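Two structures of oxidized polyvinyl alcohol hydrolase from Pseudomonas sp. compared at one contact. The protein catalyses the hydrolysis of beta-diketones such as 4,6-nonanedione and acts on oxidized polyvinyl alcohol in the second step of polyvinyl alcohol degradation. Structure 1 is PDB 3WWE (chain A, 2.10 Å), residues Gly174-Gly179 and His303-Leu308; structure 2 is PDB 3WL8 (chain B, 1.60 Å), residues Gly174-Gly179 and His303-Leu308. Structure 2 is superposed on structure 1 by the backbone atoms of these residues (RMSD 0.10 Å); each is numbered along its deposited sequence.

Structure 1 (3WWE); sequences GGISSG and HMWPQL. With AE3 (2-(2-ethoxyethoxy)ethanol), chain C.
The turn between strand 170-176 and helix 178-189 has the GxSxG sequence and positive phi of a probable nucleophile elbow, as in alpha/beta hydrolases, and here meets the loop 303-308 that precedes helix 310-322. Ser177, assigned by similarity to the charge relay system, sits at the turn with phi 58°. With OG anti to the backbone N (chi1 -172°), its hydroxyl reaches the edge of the His303 imidazole in the ring plane, and Ser177 OG and His303 NE2 share a hydrogen bond of 2.8 Å. Ser177 CB also lies 3.1 Å from His303 NE2. On its other nitrogen, ND1, His303 is hydrogen-bonded to Asp258, consistent with a Ser-His-Asp triad. The ethoxyethoxyethanol ends beside the serine, its C6 3.1 Å from Ser177 OG and 3.6 Å from Ser178 N; it is hydrogen-bonded to Tyr275 as well. Behind the turn, Ile176 packs against the loop: CB and CG2 approach Trp305 CE3, CG2 at 3.7 Å, while Ile176 CD1 touches Met304 O at 3.2 Å. Trp305 NE1 is hydrogen-bonded to Asn314.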
loop_
_atom_site.group_PDB
_atom_site.type_symbol
_atom_site.label_atom_id
_atom_site.label_comp_id
_atom_site.label_asym_id
_atom_site.label_seq_id
_atom_site.Cartn_x
_atom_site.Cartn_y
_atom_site.Cartn_z
ATOM N N GLY A 174 1.414 3.667 -2.510
ATOM C CA GLY A 174 0.269 3.596 -1.604
ATOM C C GLY A 174 -0.878 2.984 -2.374
ATOM O O GLY A 174 -0.797 2.813 -3.601
ATOM N N GLY A 175 -1.946 2.661 -1.668
ATOM C CA GLY A 175 -3.079 2.067 -2.330
ATOM C C GLY A 175 -4.237 1.824 -1.367
ATOM O O GLY A 175 -4.158 2.091 -0.142
ATOM N N ILE A 176 -5.323 1.309 -1.942
ATOM C CA ILE A 176 -6.528 1.013 -1.212
ATOM C C ILE A 176 -6.827 -0.501 -1.168
ATOM O O ILE A 176 -6.639 -1.225 -2.155
ATOM C CB ILE A 176 -7.720 1.792 -1.877
ATOM C CG1 ILE A 176 -9.069 1.391 -1.249
ATOM C CG2 ILE A 176 -7.691 1.527 -3.399
ATOM C CD1 ILE A 176 -9.241 1.837 0.155
ATOM N N SER A 177 -7.264 -0.991 -0.007
ATOM C CA SER A 177 -7.663 -2.379 0.113
ATOM C C SER A 177 -6.484 -3.286 -0.269
ATOM O O SER A 177 -5.403 -3.184 0.352
ATOM C CB SER A 177 -8.907 -2.597 -0.795
ATOM O OG SER A 177 -9.492 -3.884 -0.600
ATOM N N SER A 178 -6.667 -4.150 -1.273
ATOM C CA SER A 178 -5.568 -5.030 -1.682
ATOM C C SER A 178 -4.325 -4.200 -2.042
ATOM O O SER A 178 -3.194 -4.610 -1.749
ATOM C CB SER A 178 -6.000 -5.904 -2.844
ATOM O OG SER A 178 -5.036 -6.859 -3.084
ATOM N N GLY A 179 -4.538 -3.051 -2.694
ATOM C CA GLY A 179 -3.410 -2.156 -2.992
ATOM C C GLY A 179 -2.755 -1.664 -1.689
ATOM O O GLY A 179 -1.548 -1.404 -1.626
ATOM N N HIS A 303 -14.878 1.199 3.513
ATOM C CA HIS A 303 -13.812 0.544 2.775
ATOM C C HIS A 303 -13.794 0.938 1.293
ATOM O O HIS A 303 -14.444 0.289 0.467
ATOM C CB HIS A 303 -13.964 -0.973 2.874
ATOM C CG HIS A 303 -12.741 -1.712 2.434
ATOM N ND1 HIS A 303 -11.550 -1.632 3.119
ATOM C CD2 HIS A 303 -12.487 -2.445 1.317
ATOM C CE1 HIS A 303 -10.607 -2.271 2.442
ATOM N NE2 HIS A 303 -11.146 -2.773 1.341
ATOM N N MET A 304 -13.038 1.982 0.961
ATOM C CA MET A 304 -12.976 2.501 -0.399
ATOM C C MET A 304 -12.035 3.670 -0.329
ATOM O O MET A 304 -11.583 4.006 0.753
ATOM C CB MET A 304 -14.377 2.982 -0.813
ATOM C CG MET A 304 -14.951 4.004 0.119
ATOM S SD MET A 304 -16.772 4.120 -0.147
ATOM C CE MET A 304 -16.829 4.867 -1.526
ATOM N N TRP A 305 -11.764 4.329 -1.444
ATOM C CA TRP A 305 -10.842 5.441 -1.367
ATOM C C TRP A 305 -11.515 6.542 -0.571
ATOM O O TRP A 305 -12.695 6.768 -0.732
ATOM C CB TRP A 305 -10.486 5.935 -2.757
ATOM C CG TRP A 305 -9.257 6.817 -2.746
ATOM C CD1 TRP A 305 -9.196 8.148 -2.437
ATOM C CD2 TRP A 305 -7.894 6.388 -2.966
ATOM N NE1 TRP A 305 -7.883 8.563 -2.438
ATOM C CE2 TRP A 305 -7.065 7.508 -2.760
ATOM C CE3 TRP A 305 -7.304 5.166 -3.317
ATOM C CZ2 TRP A 305 -5.659 7.448 -2.887
ATOM C CZ3 TRP A 305 -5.884 5.107 -3.451
ATOM C CH2 TRP A 305 -5.097 6.254 -3.228
ATOM N N PRO A 306 -10.772 7.198 0.355
ATOM C CA PRO A 306 -11.273 8.299 1.191
ATOM C C PRO A 306 -12.270 9.127 0.376
ATOM O O PRO A 306 -11.951 9.637 -0.706
ATOM C CB PRO A 306 -9.993 9.067 1.509
ATOM C CG PRO A 306 -8.987 7.966 1.651
ATOM C CD PRO A 306 -9.328 6.982 0.569
ATOM N N GLN A 307 -13.484 9.262 0.893
ATOM C CA GLN A 307 -14.533 9.955 0.163
ATOM C C GLN A 307 -14.743 11.407 0.532
ATOM O O GLN A 307 -15.241 12.190 -0.268
ATOM C CB GLN A 307 -15.840 9.190 0.361
ATOM C CG GLN A 307 -15.780 7.742 -0.141
ATOM C CD GLN A 307 -15.785 7.695 -1.669
ATOM O OE1 GLN A 307 -14.828 7.194 -2.341
ATOM N NE2 GLN A 307 -16.847 8.209 -2.229
ATOM N N LEU A 308 -14.352 11.759 1.746
ATOM C CA LEU A 308 -14.564 13.097 2.247
ATOM C C LEU A 308 -13.439 14.025 1.814
ATOM O O LEU A 308 -12.284 13.766 2.167
ATOM C CB LEU A 308 -14.675 13.063 3.795
ATOM C CG LEU A 308 -15.801 12.146 4.322
ATOM C CD1 LEU A 308 -15.848 12.102 5.864
ATOM C CD2 LEU A 308 -17.164 12.670 3.751
HETATM C C1 AE3 C . -9.087 -14.554 3.048
HETATM C C2 AE3 C . -8.469 -13.546 2.117
HETATM O O2 AE3 C . -9.430 -12.519 1.877
HETATM C C3 AE3 C . -8.728 -11.275 1.867
HETATM C C4 AE3 C . -9.633 -10.154 1.359
HETATM O O3 AE3 C . -8.871 -8.938 1.262
HETATM C C5 AE3 C . -9.561 -8.056 0.330
HETATM C C6 AE3 C . -8.707 -6.789 0.100
HETATM O O4 AE3 C . -7.966 -6.406 1.307
#

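Structure 2 (3WL8); sequences GGIASG and HMWPQL. Engineered in segment 174-179: Ala177 (natural residue Ser). With OCA (octanoic acid (caprylic acid)), chain D.
The probable nucleophile elbow carries an engineered alanine, Ala177, where the natural sequence has serine, at the position assigned by similarity to the charge relay system; its methyl touches the His303 ring of the loop 303-308. Phi at Ala177 is positive, 61°. Ala177 CB lies 3.4 Å from His303 NE2, a contact without a hydrogen bond, since the methyl has no polar atom. On its other nitrogen, ND1, His303 is hydrogen-bonded to Asp258. The octanoic acid ends beside the alanine: His303 NE2 donates to its O1 over 2.7 Å, with an angle of 150° at the hydrogen, and the carboxyl carbon C1 lies in the plane of the imidazole, at its edge. The second carboxyl oxygen, O2, stands 3.2 Å from Ala177 CB and 3.6 Å from Ser178 N; the acid is hydrogen-bonded to Ser71 as well. Behind the turn, Ile176 packs against the loop: CB and CG2 approach Trp305 CE3, CG2 at 3.7 Å. Trp305 NE1 is hydrogen-bonded to Asn314, and Ile176 CD1 touches Met304 O at 3.3 Å.

What differs
One side-chain atom goes from the protein: Ser177(A) becomes the engineered Ala177(B), and OG of Ser177(A), by similarity probably the nucleophile, has no counterpart in the alanine. The CB atoms coincide within the error, phi is positive at both residues, and the comparable CA atoms of the two segments coincide within the error. The hydrogen bond between Ser177(A) OG and His303(A) NE2, 2.8 Å long, is lost, because Ala177(B) has no polar atom to make it. What stays is the CB contact with the ring nitrogen, Ser177(A) CB to His303(A) NE2 at 3.1 Å and Ala177(B) CB to His303(B) NE2 at 3.4 Å. The imidazole does not swing away: His303(A) and His303(B) keep the same place, as do Ile176(A), Ser178(A), Trp305(A) and their counterparts. The bound group differs too. Ethoxyethoxyethanol touches Ser177(A) and Ser178(A), whereas octanoic acid, bound at this place in structure 2, touches Ala177(B), Ser178(B) and His303(B). Its O1 accepts a hydrogen bond of 2.7 Å from His303(B) NE2, giving that nitrogen a ligand partner where His303(A) NE2 has the serine hydroxyl. The other carboxyl oxygen, O2, stands 1.9 Å apart from the place of Ser177(A) OG after superposition.

Structure 2 (3WL8)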
loop_
_atom_site.group_PDB
_atom_site.type_symbol
_atom_site.label_atom_id
_atom_site.label_comp_id
_atom_site.label_asym_id
_atom_site.label_seq_id
_atom_site.Cartn_x
_atom_site.Cartn_y
_atom_site.Cartn_z
ATOM N N GLY B 174 1.383 3.653 -2.466
ATOM C CA GLY B 174 0.250 3.529 -1.567
ATOM C C GLY B 174 -0.938 3.022 -2.322
ATOM O O GLY B 174 -0.877 2.884 -3.540
ATOM N N GLY B 175 -2.021 2.711 -1.620
ATOM C CA GLY B 175 -3.146 2.192 -2.371
ATOM C C GLY B 175 -4.264 1.827 -1.429
ATOM O O GLY B 175 -4.126 1.927 -0.217
ATOM N N ILE B 176 -5.355 1.366 -2.021
ATOM C CA ILE B 176 -6.552 1.006 -1.255
ATOM C C ILE B 176 -6.819 -0.483 -1.222
ATOM O O ILE B 176 -6.623 -1.176 -2.214
ATOM C CB ILE B 176 -7.819 1.737 -1.862
ATOM C CG1 ILE B 176 -9.115 1.321 -1.122
ATOM C CG2 ILE B 176 -7.960 1.406 -3.380
ATOM C CD1 ILE B 176 -9.175 1.917 0.295
ATOM N N ALA B 177 -7.208 -0.982 -0.053
ATOM C CA ALA B 177 -7.638 -2.377 0.073
ATOM C C ALA B 177 -6.525 -3.307 -0.304
ATOM O O ALA B 177 -5.485 -3.212 0.323
ATOM C CB ALA B 177 -8.918 -2.565 -0.809
ATOM N N SER B 178 -6.692 -4.184 -1.287
ATOM C CA SER B 178 -5.569 -5.079 -1.644
ATOM C C SER B 178 -4.345 -4.244 -2.024
ATOM O O SER B 178 -3.204 -4.685 -1.807
ATOM C CB SER B 178 -6.001 -6.006 -2.791
ATOM O OG SER B 178 -4.972 -6.935 -3.165
ATOM N N GLY B 179 -4.576 -3.070 -2.599
ATOM C CA GLY B 179 -3.451 -2.160 -2.891
ATOM C C GLY B 179 -2.799 -1.611 -1.620
ATOM O O GLY B 179 -1.617 -1.273 -1.631
ATOM N N HIS B 303 -14.803 1.204 3.484
ATOM C CA HIS B 303 -13.736 0.514 2.771
ATOM C C HIS B 303 -13.730 0.921 1.299
ATOM O O HIS B 303 -14.295 0.219 0.436
ATOM C CB HIS B 303 -13.959 -1.005 2.858
ATOM C CG HIS B 303 -12.763 -1.802 2.449
ATOM N ND1 HIS B 303 -11.549 -1.680 3.085
ATOM C CD2 HIS B 303 -12.585 -2.722 1.463
ATOM C CE1 HIS B 303 -10.669 -2.487 2.512
ATOM N NE2 HIS B 303 -11.273 -3.132 1.527
ATOM N N MET B 304 -13.111 2.041 0.999
ATOM C CA MET B 304 -13.030 2.540 -0.376
ATOM C C MET B 304 -12.072 3.715 -0.312
ATOM O O MET B 304 -11.591 4.100 0.777
ATOM C CB MET B 304 -14.416 2.993 -0.884
ATOM C CG MET B 304 -15.042 4.018 -0.008
ATOM S SD MET B 304 -16.835 4.286 -0.396
ATOM C CE MET B 304 -16.877 4.264 -2.038
ATOM N N TRP B 305 -11.704 4.265 -1.450
ATOM C CA TRP B 305 -10.781 5.405 -1.345
ATOM C C TRP B 305 -11.424 6.488 -0.490
ATOM O O TRP B 305 -12.627 6.695 -0.589
ATOM C CB TRP B 305 -10.531 6.015 -2.737
ATOM C CG TRP B 305 -9.273 6.845 -2.770
ATOM C CD1 TRP B 305 -9.158 8.186 -2.481
ATOM C CD2 TRP B 305 -7.957 6.357 -2.951
ATOM N NE1 TRP B 305 -7.845 8.541 -2.452
ATOM C CE2 TRP B 305 -7.079 7.438 -2.741
ATOM C CE3 TRP B 305 -7.422 5.089 -3.261
ATOM C CZ2 TRP B 305 -5.681 7.306 -2.824
ATOM C CZ3 TRP B 305 -6.040 4.955 -3.340
ATOM C CH2 TRP B 305 -5.183 6.069 -3.124
ATOM N N PRO B 306 -10.634 7.223 0.323
ATOM C CA PRO B 306 -11.173 8.309 1.162
ATOM C C PRO B 306 -12.179 9.129 0.350
ATOM O O PRO B 306 -11.864 9.604 -0.734
ATOM C CB PRO B 306 -9.917 9.076 1.557
ATOM C CG PRO B 306 -8.980 7.911 1.823
ATOM C CD PRO B 306 -9.201 7.034 0.575
ATOM N N GLN B 307 -13.402 9.301 0.900
ATOM C CA GLN B 307 -14.483 9.955 0.197
ATOM C C GLN B 307 -14.761 11.407 0.530
ATOM O O GLN B 307 -15.313 12.135 -0.299
ATOM C CB GLN B 307 -15.782 9.183 0.452
ATOM C CG GLN B 307 -15.780 7.747 -0.137
ATOM C CD GLN B 307 -15.756 7.715 -1.658
ATOM O OE1 GLN B 307 -14.736 7.305 -2.290
ATOM N NE2 GLN B 307 -16.843 8.136 -2.272
ATOM N N LEU B 308 -14.414 11.782 1.741
ATOM C CA LEU B 308 -14.661 13.160 2.202
ATOM C C LEU B 308 -13.494 14.008 1.777
ATOM O O LEU B 308 -12.348 13.727 2.157
ATOM C CB LEU B 308 -14.783 13.216 3.721
ATOM C CG LEU B 308 -15.860 12.299 4.308
ATOM C CD1 LEU B 308 -15.673 12.204 5.839
ATOM C CD2 LEU B 308 -17.242 12.821 3.855
HETATM C C1 OCA D . -10.019 -6.024 -0.431
HETATM C C2 OCA D . -9.314 -7.379 -0.353
HETATM C C3 OCA D . -9.828 -8.216 0.822
HETATM C C4 OCA D . -8.982 -9.489 0.894
HETATM C C5 OCA D . -9.656 -10.535 1.784
HETATM C C6 OCA D . -8.822 -11.818 1.769
HETATM C C7 OCA D . -9.695 -12.978 2.250
HETATM C C8 OCA D . -8.989 -14.299 1.939
HETATM O O1 OCA D . -10.248 -5.452 0.658
HETATM O O2 OCA D . -10.039 -5.473 -1.552
#